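Local coordinates for PcaV transcriptional regulator (PDB 4G9Y), which probably acts as a DNA-binding transcription factor of the MarR family, a winged helix-turn-helix dimer that responds to the ligand 3,4-dihydroxybenzoate, at residues 13-16 with 17-21; 25-28 with 29-32; 34-37 with 38-42; 133-136 with 137-140. All coordinates share one frame; numbering follows the deposited sequence.

Interaction 1 of 4, residues 13-16 with 17-21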
loop_
_atom_site.group_PDB
_atom_site.type_symbol
_atom_site.label_atom_id
_atom_site.label_comp_id
_atom_site.label_asym_id
_atom_site.label_seq_id
_atom_site.Cartn_x
_atom_site.Cartn_y
_atom_site.Cartn_z
ATOM N N PRO A 13 6.441 13.095 -0.211
ATOM C CA PRO A 13 5.350 12.555 -1.021
ATOM C C PRO A 13 5.167 11.046 -0.841
ATOM O O PRO A 13 4.108 10.562 -1.151
ATOM C CB PRO A 13 5.786 12.878 -2.450
ATOM C CG PRO A 13 7.287 12.963 -2.372
ATOM C CD PRO A 13 7.601 13.515 -1.021
ATOM N N GLY A 14 6.170 10.319 -0.355
ATOM C CA GLY A 14 5.996 8.887 -0.143
ATOM C C GLY A 14 5.012 8.644 0.988
ATOM O O GLY A 14 4.110 7.820 0.874
ATOM N N HIS A 15 5.194 9.395 2.073
ATOM C CA HIS A 15 4.273 9.411 3.203
ATOM C C HIS A 15 2.844 9.735 2.760
ATOM O O HIS A 15 1.900 9.042 3.115
ATOM C CB HIS A 15 4.755 10.438 4.228
ATOM C CG HIS A 15 3.762 10.743 5.309
ATOM N ND1 HIS A 15 3.552 9.910 6.389
ATOM C CD2 HIS A 15 2.933 11.803 5.483
ATOM C CE1 HIS A 15 2.631 10.439 7.176
ATOM N NE2 HIS A 15 2.239 11.588 6.651
ATOM N N LEU A 16 2.703 10.783 1.959
ATOM C CA LEU A 16 1.402 11.217 1.499
ATOM C C LEU A 16 0.739 10.149 0.642
ATOM O O LEU A 16 -0.463 9.917 0.755
ATOM C CB LEU A 16 1.525 12.522 0.707
ATOM C CG LEU A 16 0.192 13.239 0.484
ATOM C CD1 LEU A 16 -0.433 13.684 1.809
ATOM C CD2 LEU A 16 0.336 14.404 -0.472
ATOM N N ALA A 17 1.506 9.485 -0.214
ATOM C CA ALA A 17 0.898 8.449 -1.071
ATOM C C ALA A 17 0.368 7.280 -0.255
ATOM O O ALA A 17 -0.704 6.767 -0.531
ATOM C CB ALA A 17 1.884 7.945 -2.129
ATOM N N ARG A 18 1.125 6.861 0.753
ATOM C CA ARG A 18 0.672 5.789 1.626
ATOM C C ARG A 18 -0.601 6.199 2.387
ATOM O O ARG A 18 -1.516 5.401 2.521
ATOM C CB ARG A 18 1.795 5.346 2.587
ATOM C CG ARG A 18 2.995 4.706 1.860
ATOM C CD ARG A 18 4.023 4.045 2.799
ATOM N NE ARG A 18 4.773 5.021 3.595
ATOM C CZ ARG A 18 5.896 5.623 3.203
ATOM N NH1 ARG A 18 6.431 5.364 2.010
ATOM N NH2 ARG A 18 6.487 6.497 4.006
ATOM N N ARG A 19 -0.652 7.436 2.877
ATOM C CA ARG A 19 -1.863 7.951 3.535
ATOM C C ARG A 19 -3.098 7.868 2.641
ATOM O O ARG A 19 -4.169 7.490 3.096
ATOM C CB ARG A 19 -1.704 9.424 3.936
ATOM C CG ARG A 19 -0.950 9.697 5.203
ATOM C CD ARG A 19 -1.220 11.135 5.663
ATOM N NE ARG A 19 -2.575 11.258 6.190
ATOM C CZ ARG A 19 -3.333 12.345 6.102
ATOM N NH1 ARG A 19 -2.889 13.445 5.483
ATOM N NH2 ARG A 19 -4.550 12.330 6.629
ATOM N N LEU A 20 -2.949 8.269 1.382
ATOM C CA LEU A 20 -4.066 8.284 0.447
ATOM C C LEU A 20 -4.570 6.881 0.217
ATOM O O LEU A 20 -5.771 6.625 0.182
ATOM C CB LEU A 20 -3.631 8.881 -0.895
ATOM C CG LEU A 20 -4.741 8.953 -1.950
ATOM C CD1 LEU A 20 -5.849 9.909 -1.502
ATOM C CD2 LEU A 20 -4.164 9.397 -3.286
ATOM N N GLN A 21 -3.644 5.950 0.049
ATOM C CA GLN A 21 -4.051 4.572 -0.157
ATOM C C GLN A 21 -4.705 3.996 1.099
ATOM O O GLN A 21 -5.715 3.306 1.021
ATOM C CB GLN A 21 -2.837 3.729 -0.574
ATOM C CG GLN A 21 -3.208 2.339 -1.061
ATOM C CD GLN A 21 -3.325 1.338 0.069
ATOM O OE1 GLN A 21 -2.710 1.503 1.128
ATOM N NE2 GLN A 21 -4.115 0.289 -0.149
HETATM O O HOH W 1 4.249 6.939 6.140
#
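His15 and Arg18 share one water and, with Arg19, carry the side-chain contacts of this first part of helix 13-31. Along the backbone, the amides of Ala17, Arg18, Arg19 and Leu20 each reach back four residues, to the carbonyls of Pro13, Gly14, His15 and Leu16, as in a regular alpha-helix. Among polar side-chain contacts, the guanidinium of Arg18 folds back toward the start of the helix, its chain bent at chi3 (-70°). One of its faces then lies over the Gly14 carbonyl and the His15 amide, Arg18 NH1 standing 3.6 Å from Gly14 O. At the edge of the same group, Arg18 NH2 donates to the water at 3.1 Å, and His15 ND1 is hydrogen-bonded to that water, also at 3.1 Å. Both residues belong to the 3,4-dihydroxybenzoate site of this MarR-type regulator, which also includes His12, His24 and Ser38; no ligand is bound here. Replacing Arg18 with alanine would probably leave the water without its guanidinium donor and uncover the Gly14 carbonyl, besides removing the positive group from the ligand site. Arg19 makes a CH-pi contact: its CG sits over one face of the His15 imidazole, 4.3 Å from the ring centroid and offset toward its rim, while Arg19 CD comes within 3.6 Å of His15 NE2. Beyond this, the Arg19 head forms salt bridges to Glu144 and Asp141 of the second subunit. Leu16 packs on Phe133 of that subunit, and Leu20 on Phe132 and Ile136 of its own chain.

Interaction 2 of 4, residues 25-28 with 29-32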
loop_
_atom_site.group_PDB
_atom_site.type_symbol
_atom_site.label_atom_id
_atom_site.label_comp_id
_atom_site.label_asym_id
_atom_site.label_seq_id
_atom_site.Cartn_x
_atom_site.Cartn_y
_atom_site.Cartn_z
ATOM N N TYR A 25 -8.520 2.444 1.792
ATOM C CA TYR A 25 -8.706 1.141 2.440
ATOM C C TYR A 25 -9.619 1.276 3.656
ATOM O O TYR A 25 -10.489 0.432 3.890
ATOM C CB TYR A 25 -7.342 0.561 2.848
ATOM C CG TYR A 25 -7.398 -0.763 3.577
ATOM C CD1 TYR A 25 -7.340 -0.821 4.964
ATOM C CD2 TYR A 25 -7.493 -1.963 2.871
ATOM C CE1 TYR A 25 -7.382 -2.040 5.630
ATOM C CE2 TYR A 25 -7.535 -3.177 3.523
ATOM C CZ TYR A 25 -7.482 -3.213 4.902
ATOM O OH TYR A 25 -7.523 -4.423 5.550
ATOM N N LEU A 26 -9.433 2.347 4.419
ATOM C CA LEU A 26 -10.305 2.625 5.566
ATOM C C LEU A 26 -11.761 2.804 5.132
ATOM O O LEU A 26 -12.671 2.260 5.754
ATOM C CB LEU A 26 -9.817 3.862 6.336
ATOM C CG LEU A 26 -10.743 4.388 7.438
ATOM C CD1 LEU A 26 -10.790 3.428 8.612
ATOM C CD2 LEU A 26 -10.335 5.789 7.893
ATOM N N LEU A 27 -11.990 3.551 4.056
ATOM C CA LEU A 27 -13.362 3.778 3.601
ATOM C C LEU A 27 -13.992 2.515 3.028
ATOM O O LEU A 27 -15.195 2.304 3.158
ATOM C CB LEU A 27 -13.429 4.902 2.569
ATOM C CG LEU A 27 -13.492 6.340 3.090
ATOM C CD1 LEU A 27 -14.008 7.236 1.979
ATOM C CD2 LEU A 27 -14.383 6.454 4.327
ATOM N N TRP A 28 -13.186 1.674 2.390
ATOM C CA TRP A 28 -13.702 0.386 1.931
ATOM C C TRP A 28 -14.249 -0.393 3.112
ATOM O O TRP A 28 -15.341 -0.963 3.057
ATOM C CB TRP A 28 -12.629 -0.447 1.229
ATOM C CG TRP A 28 -13.159 -1.816 0.751
ATOM C CD1 TRP A 28 -13.344 -2.951 1.506
ATOM C CD2 TRP A 28 -13.563 -2.154 -0.583
ATOM N NE1 TRP A 28 -13.837 -3.971 0.714
ATOM C CE2 TRP A 28 -13.979 -3.503 -0.570
ATOM C CE3 TRP A 28 -13.592 -1.444 -1.798
ATOM C CZ2 TRP A 28 -14.432 -4.151 -1.712
ATOM C CZ3 TRP A 28 -14.046 -2.093 -2.931
ATOM C CH2 TRP A 28 -14.461 -3.432 -2.881
ATOM N N ASN A 29 -13.482 -0.420 4.189
ATOM C CA ASN A 29 -13.871 -1.198 5.345
ATOM C C ASN A 29 -15.062 -0.606 6.100
ATOM O O ASN A 29 -15.872 -1.339 6.661
ATOM C CB ASN A 29 -12.665 -1.468 6.261
ATOM C CG ASN A 29 -11.784 -2.579 5.721
ATOM O OD1 ASN A 29 -12.042 -3.755 5.962
ATOM N ND2 ASN A 29 -10.777 -2.216 4.934
ATOM N N THR A 30 -15.205 0.711 6.085
ATOM C CA THR A 30 -16.315 1.309 6.818
ATOM C C THR A 30 -17.570 1.494 5.954
ATOM O O THR A 30 -18.673 1.493 6.465
ATOM C CB THR A 30 -15.925 2.646 7.467
ATOM O OG1 THR A 30 -15.534 3.556 6.451
ATOM C CG2 THR A 30 -14.757 2.471 8.443
ATOM N N MET A 31 -17.414 1.630 4.645
ATOM C CA MET A 31 -18.569 1.931 3.799
ATOM C C MET A 31 -18.949 0.816 2.815
ATOM O O MET A 31 -20.027 0.845 2.213
ATOM C CB MET A 31 -18.339 3.227 3.018
ATOM C CG MET A 31 -18.292 4.476 3.883
ATOM S SD MET A 31 -18.103 5.907 2.809
ATOM C CE MET A 31 -19.671 5.871 1.914
ATOM N N VAL A 32 -18.055 -0.136 2.605
ATOM C CA VAL A 32 -18.354 -1.195 1.648
ATOM C C VAL A 32 -18.570 -2.503 2.377
ATOM O O VAL A 32 -19.684 -3.006 2.419
ATOM C CB VAL A 32 -17.269 -1.354 0.583
ATOM C CG1 VAL A 32 -17.611 -2.510 -0.342
ATOM C CG2 VAL A 32 -17.107 -0.034 -0.222
#
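Trp28 and Val32, one turn apart at the end of helix 13-31, meet methyl to ring. Followed outward, Trp28 CB lies beside the next amide in the chain; CG then stands anti to the backbone N (chi1 179°), and the indole beyond it lies with one face against the valine. Its CG and CD2 face Val32 CB, CE3 approaches Val32 CG2, and CE2 and CZ2 meet Val32 CG1, CE2 at 3.8 Å. That methyl makes a CH-pi contact, 3.9 Å from the centroid of the six-membered ring and over its centre. Trp28 NE1, on the five-membered ring, is hydrogen-bonded to the Thr36 carbonyl. The indole thus joins the end of this helix to helix 38-49, through Ser38 and Tyr41, and to helix 100-121, through Ile113 and Met116, inside the MarR fold. An alanine in place of Trp28 would probably open a gap beside Val32 and leave the Thr36 carbonyl without its indole donor. Elsewhere on the helix, Asn29 ND2 donates to Tyr25 O at 2.9 Å, and the backbone N of Asn29 reaches the same oxygen from the opposite face of the carbonyl plane. Asn29 ND2 also hangs 3.3 Å above the centre of the Tyr25 ring, the amide and ring planes turned 57° apart. Thr30 likewise bonds twice to one carbonyl: its amide and its OG1, set between the backbone N and the carbonyl carbon by chi1 of 61°, both donate to Leu26 O, the hydroxyl at 3.2 Å. The Leu27 and Met31 side chains lie side by side, Leu27 CD2 4.1 Å from Met31 SD.

Interaction 3 of 4, residues 34-37 with 38-42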
loop_
_atom_site.group_PDB
_atom_site.type_symbol
_atom_site.label_atom_id
_atom_site.label_comp_id
_atom_site.label_asym_id
_atom_site.label_seq_id
_atom_site.Cartn_x
_atom_site.Cartn_y
_atom_site.Cartn_z
ATOM N N GLU A 34 -16.605 -5.015 5.768
ATOM C CA GLU A 34 -15.536 -5.451 6.651
ATOM C C GLU A 34 -15.204 -6.914 6.381
ATOM O O GLU A 34 -14.217 -7.434 6.893
ATOM C CB GLU A 34 -15.954 -5.276 8.114
ATOM C CG GLU A 34 -16.037 -3.825 8.566
ATOM C CD GLU A 34 -16.715 -3.666 9.919
ATOM O OE1 GLU A 34 -17.064 -4.693 10.537
ATOM O OE2 GLU A 34 -16.906 -2.514 10.361
ATOM N N GLU A 35 -16.033 -7.571 5.571
ATOM C CA GLU A 35 -15.879 -8.998 5.301
ATOM C C GLU A 35 -15.333 -9.286 3.899
ATOM O O GLU A 35 -14.411 -10.080 3.734
ATOM C CB GLU A 35 -17.215 -9.719 5.502
ATOM C CG GLU A 35 -17.089 -11.232 5.578
ATOM C CD GLU A 35 -18.376 -11.898 6.026
ATOM O OE1 GLU A 35 -19.306 -11.167 6.436
ATOM O OE2 GLU A 35 -18.460 -13.148 5.969
ATOM N N THR A 36 -15.909 -8.651 2.887
ATOM C CA THR A 36 -15.446 -8.867 1.526
ATOM C C THR A 36 -14.354 -7.855 1.201
ATOM O O THR A 36 -14.565 -6.658 1.303
ATOM C CB THR A 36 -16.593 -8.736 0.524
ATOM O OG1 THR A 36 -17.617 -9.673 0.866
ATOM C CG2 THR A 36 -16.111 -9.011 -0.897
ATOM N N THR A 37 -13.179 -8.335 0.827
ATOM C CA THR A 37 -12.095 -7.425 0.497
ATOM C C THR A 37 -12.202 -6.947 -0.948
ATOM O O THR A 37 -12.959 -7.494 -1.748
ATOM C CB THR A 37 -10.743 -8.096 0.673
ATOM O OG1 THR A 37 -10.657 -9.193 -0.237
ATOM C CG2 THR A 37 -10.581 -8.623 2.088
ATOM N N SER A 38 -11.423 -5.924 -1.275
ATOM C CA SER A 38 -11.328 -5.434 -2.640
ATOM C C SER A 38 -10.930 -6.523 -3.677
ATOM O O SER A 38 -11.577 -6.639 -4.720
ATOM C CB SER A 38 -10.379 -4.224 -2.695
ATOM O OG SER A 38 -10.508 -3.551 -3.926
ATOM N N PRO A 39 -9.880 -7.324 -3.392
ATOM C CA PRO A 39 -9.537 -8.401 -4.336
ATOM C C PRO A 39 -10.643 -9.458 -4.461
ATOM O O PRO A 39 -10.886 -9.970 -5.553
ATOM C CB PRO A 39 -8.287 -9.029 -3.703
ATOM C CG PRO A 39 -7.695 -7.923 -2.869
ATOM C CD PRO A 39 -8.903 -7.254 -2.286
ATOM N N GLN A 40 -11.311 -9.775 -3.361
ATOM C CA GLN A 40 -12.409 -10.719 -3.428
ATOM C C GLN A 40 -13.519 -10.185 -4.315
ATOM O O GLN A 40 -14.073 -10.915 -5.145
ATOM C CB GLN A 40 -12.941 -11.035 -2.029
ATOM C CG GLN A 40 -11.963 -11.849 -1.203
ATOM C CD GLN A 40 -12.321 -11.893 0.275
ATOM O OE1 GLN A 40 -13.370 -11.404 0.685
ATOM N NE2 GLN A 40 -11.446 -12.498 1.082
ATOM N N TYR A 41 -13.844 -8.908 -4.149
ATOM C CA TYR A 41 -14.871 -8.308 -4.989
ATOM C C TYR A 41 -14.462 -8.314 -6.466
ATOM O O TYR A 41 -15.294 -8.541 -7.349
ATOM C CB TYR A 41 -15.217 -6.879 -4.528
ATOM C CG TYR A 41 -16.192 -6.234 -5.467
ATOM C CD1 TYR A 41 -17.559 -6.432 -5.328
ATOM C CD2 TYR A 41 -15.741 -5.464 -6.535
ATOM C CE1 TYR A 41 -18.461 -5.851 -6.226
ATOM C CE2 TYR A 41 -16.626 -4.900 -7.434
ATOM C CZ TYR A 41 -17.978 -5.089 -7.275
ATOM O OH TYR A 41 -18.831 -4.501 -8.187
ATOM N N ALA A 42 -13.189 -8.033 -6.741
ATOM C CA ALA A 42 -12.708 -8.049 -8.120
ATOM C C ALA A 42 -12.922 -9.413 -8.779
ATOM O O ALA A 42 -13.246 -9.502 -9.977
ATOM C CB ALA A 42 -11.219 -7.632 -8.191
#
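A capping box opens helix 38-49, with Thr37 at the N-cap and Gln40 three residues on. Thr37 OG1 accepts from Gln40 N at 3.2 Å; its chi1 of 63° sets the hydroxyl between the backbone N and the carbonyl carbon, facing the first turn. In return Gln40 OE1 accepts from Thr37 N at 3.1 Å. The hydrogen of that bond is well aimed (163°), but the donor sits well above the plane of the amide carbonyl. The glutamine chain, extended beyond CG, crosses the threonine side chain obliquely, with Gln40 CG 3.1 Å from Thr37 OG1. Thr37 O takes up the first helical bond, from Tyr41 N at 2.9 Å. Thr36 CG2 packs against Gln40 CB at 3.9 Å, while Thr36 OG1 turns to Arg79. Pro39 CD rests 3.3 Å from Thr37 OG1. Beyond the box, Gln40 packs on Val72, Arg75 and Leu76 of helix 66-78, and the Tyr41 ring lies against that of His106, nearly parallel. Ser38, the first residue of the helix, belongs to the 3,4-dihydroxybenzoate site. The reciprocal bonds between side chain and backbone are those of an N-terminal capping box, here leading into a helix of the MarR-type domain.

Interaction 4 of 4, residues 133-136 with 137-140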
loop_
_atom_site.group_PDB
_atom_site.type_symbol
_atom_site.label_atom_id
_atom_site.label_comp_id
_atom_site.label_asym_id
_atom_site.label_seq_id
_atom_site.Cartn_x
_atom_site.Cartn_y
_atom_site.Cartn_z
ATOM N N PHE A 133 -7.004 13.540 -10.681
ATOM C CA PHE A 133 -6.657 12.397 -11.541
ATOM C C PHE A 133 -5.496 12.690 -12.483
ATOM O O PHE A 133 -4.591 11.871 -12.644
ATOM C CB PHE A 133 -7.868 11.914 -12.340
ATOM C CG PHE A 133 -8.767 11.037 -11.553
ATOM C CD1 PHE A 133 -8.520 9.672 -11.468
ATOM C CD2 PHE A 133 -9.828 11.568 -10.853
ATOM C CE1 PHE A 133 -9.334 8.847 -10.703
ATOM C CE2 PHE A 133 -10.645 10.758 -10.082
ATOM C CZ PHE A 133 -10.398 9.397 -10.001
ATOM N N ASP A 134 -5.534 13.856 -13.113
ATOM C CA ASP A 134 -4.486 14.241 -14.052
ATOM C C ASP A 134 -3.122 14.240 -13.391
ATOM O O ASP A 134 -2.186 13.633 -13.914
ATOM C CB ASP A 134 -4.741 15.623 -14.657
ATOM C CG ASP A 134 -3.645 16.028 -15.661
ATOM O OD1 ASP A 134 -3.437 15.289 -16.646
ATOM O OD2 ASP A 134 -2.978 17.069 -15.459
ATOM N N LEU A 135 -3.009 14.900 -12.240
ATOM C CA LEU A 135 -1.719 15.024 -11.575
ATOM C C LEU A 135 -1.189 13.679 -11.084
ATOM O O LEU A 135 -0.010 13.377 -11.238
ATOM C CB LEU A 135 -1.793 15.999 -10.396
ATOM C CG LEU A 135 -2.221 17.420 -10.739
ATOM C CD1 LEU A 135 -2.192 18.298 -9.478
ATOM C CD2 LEU A 135 -1.392 18.009 -11.885
ATOM N N ILE A 136 -2.053 12.883 -10.459
ATOM C CA ILE A 136 -1.605 11.609 -9.934
ATOM C C ILE A 136 -1.199 10.675 -11.083
ATOM O O ILE A 136 -0.172 9.985 -11.015
ATOM C CB ILE A 136 -2.685 10.978 -9.030
ATOM C CG1 ILE A 136 -2.862 11.838 -7.778
ATOM C CG2 ILE A 136 -2.292 9.566 -8.629
ATOM C CD1 ILE A 136 -4.026 11.378 -6.870
ATOM N N ARG A 137 -1.981 10.671 -12.158
ATOM C CA ARG A 137 -1.605 9.848 -13.317
ATOM C C ARG A 137 -0.271 10.249 -13.906
ATOM O O ARG A 137 0.520 9.386 -14.258
ATOM C CB ARG A 137 -2.657 9.890 -14.412
ATOM C CG ARG A 137 -3.844 9.049 -14.100
ATOM C CD ARG A 137 -4.775 9.009 -15.297
ATOM N NE ARG A 137 -5.973 8.253 -14.971
ATOM C CZ ARG A 137 -7.197 8.681 -15.228
ATOM N NH1 ARG A 137 -7.362 9.855 -15.824
ATOM N NH2 ARG A 137 -8.244 7.937 -14.903
ATOM N N ARG A 138 -0.022 11.550 -14.029
ATOM C CA ARG A 138 1.251 12.003 -14.584
ATOM C C ARG A 138 2.413 11.552 -13.711
ATOM O O ARG A 138 3.445 11.126 -14.218
ATOM C CB ARG A 138 1.263 13.525 -14.777
ATOM C CG ARG A 138 0.492 13.978 -16.036
ATOM C CD ARG A 138 0.130 15.468 -15.981
ATOM N NE ARG A 138 1.297 16.327 -15.780
ATOM C CZ ARG A 138 1.226 17.618 -15.467
ATOM N NH1 ARG A 138 0.046 18.208 -15.324
ATOM N NH2 ARG A 138 2.331 18.328 -15.312
ATOM N N VAL A 139 2.238 11.630 -12.396
ATOM C CA VAL A 139 3.299 11.238 -11.468
ATOM C C VAL A 139 3.526 9.727 -11.515
ATOM O O VAL A 139 4.666 9.260 -11.606
ATOM C CB VAL A 139 2.978 11.703 -10.014
ATOM C CG1 VAL A 139 3.944 11.070 -9.005
ATOM C CG2 VAL A 139 3.052 13.222 -9.934
ATOM N N ALA A 140 2.451 8.949 -11.461
ATOM C CA ALA A 140 2.619 7.501 -11.478
ATOM C C ALA A 140 3.188 7.024 -12.823
ATOM O O ALA A 140 4.034 6.123 -12.864
ATOM C CB ALA A 140 1.297 6.780 -11.163
#
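Four regular backbone bonds tie the two segments into successive turns of helix 126-144, from the amides of Arg137, Arg138, Val139 and Ala140 back to the carbonyls of Phe133, Asp134, Leu135 and Ile136. The polar side-chain contact is a salt bridge between residues one turn apart: Arg138 NH1 donates to Asp134 OD2 at 3.2 Å in a fairly straight bond (162°). The oxygen lies at the edge of the guanidinium, almost exactly in its plane, and is met on its syn side, somewhat out of the carboxylate plane; the carboxylate and guanidinium planes are turned 50° apart. The arginine chain is bent at chi3, which brings its head round to the acid, and Arg138 CD lies 3.5 Å from Asp134 OD2. Leu135 runs alongside the same arginine, its CD2 3.7 Å from Arg138 NH1. Arg138 NH2 forms a salt bridge with Glu128 of the second subunit and a hydrogen bond with the Pro123 carbonyl of that subunit, so the guanidinium is fixed from two chains. This last long helix of the MarR-type chain lies against the second subunit of the dimer, whose Leu16 packs on Ile136 and Arg137, and whose Phe120 packs on Val139. Within the helix, Arg137 extends from CG to NE and crosses Phe133. Phe133 CD1 lies over one face of the Arg137 guanidinium, toward its rim and 3.9 Å from Arg137 NH2, with the ring and guanidinium planes 41° apart. Nearer the backbone, Arg137 CG passes 3.3 Å from Phe133 O. Val139 CG2 approaches Leu135 O equally closely, at 3.3 Å.

Interactions 1 and 2 lie in series on helix 13-31, their centres about 17 Å apart, and interaction 3 follows at the start of the next helix. Interactions 2 and 3, with centres about 10 Å apart, join where Trp28 NE1 lies 2.8 Å from Thr36 O, and Trp28 CZ2 packs 3.5 Å from Ser38 CA. Interactions 1 and 4 meet where Leu20 CD2 and Ile136 CD1 pack at 4.1 Å. The ligand site draws on interaction 1, through His15 and Arg18, and on interaction 3, through Ser38, although their centres are about 22 Å apart. Interactions 1, 2 and 4 all touch the second subunit.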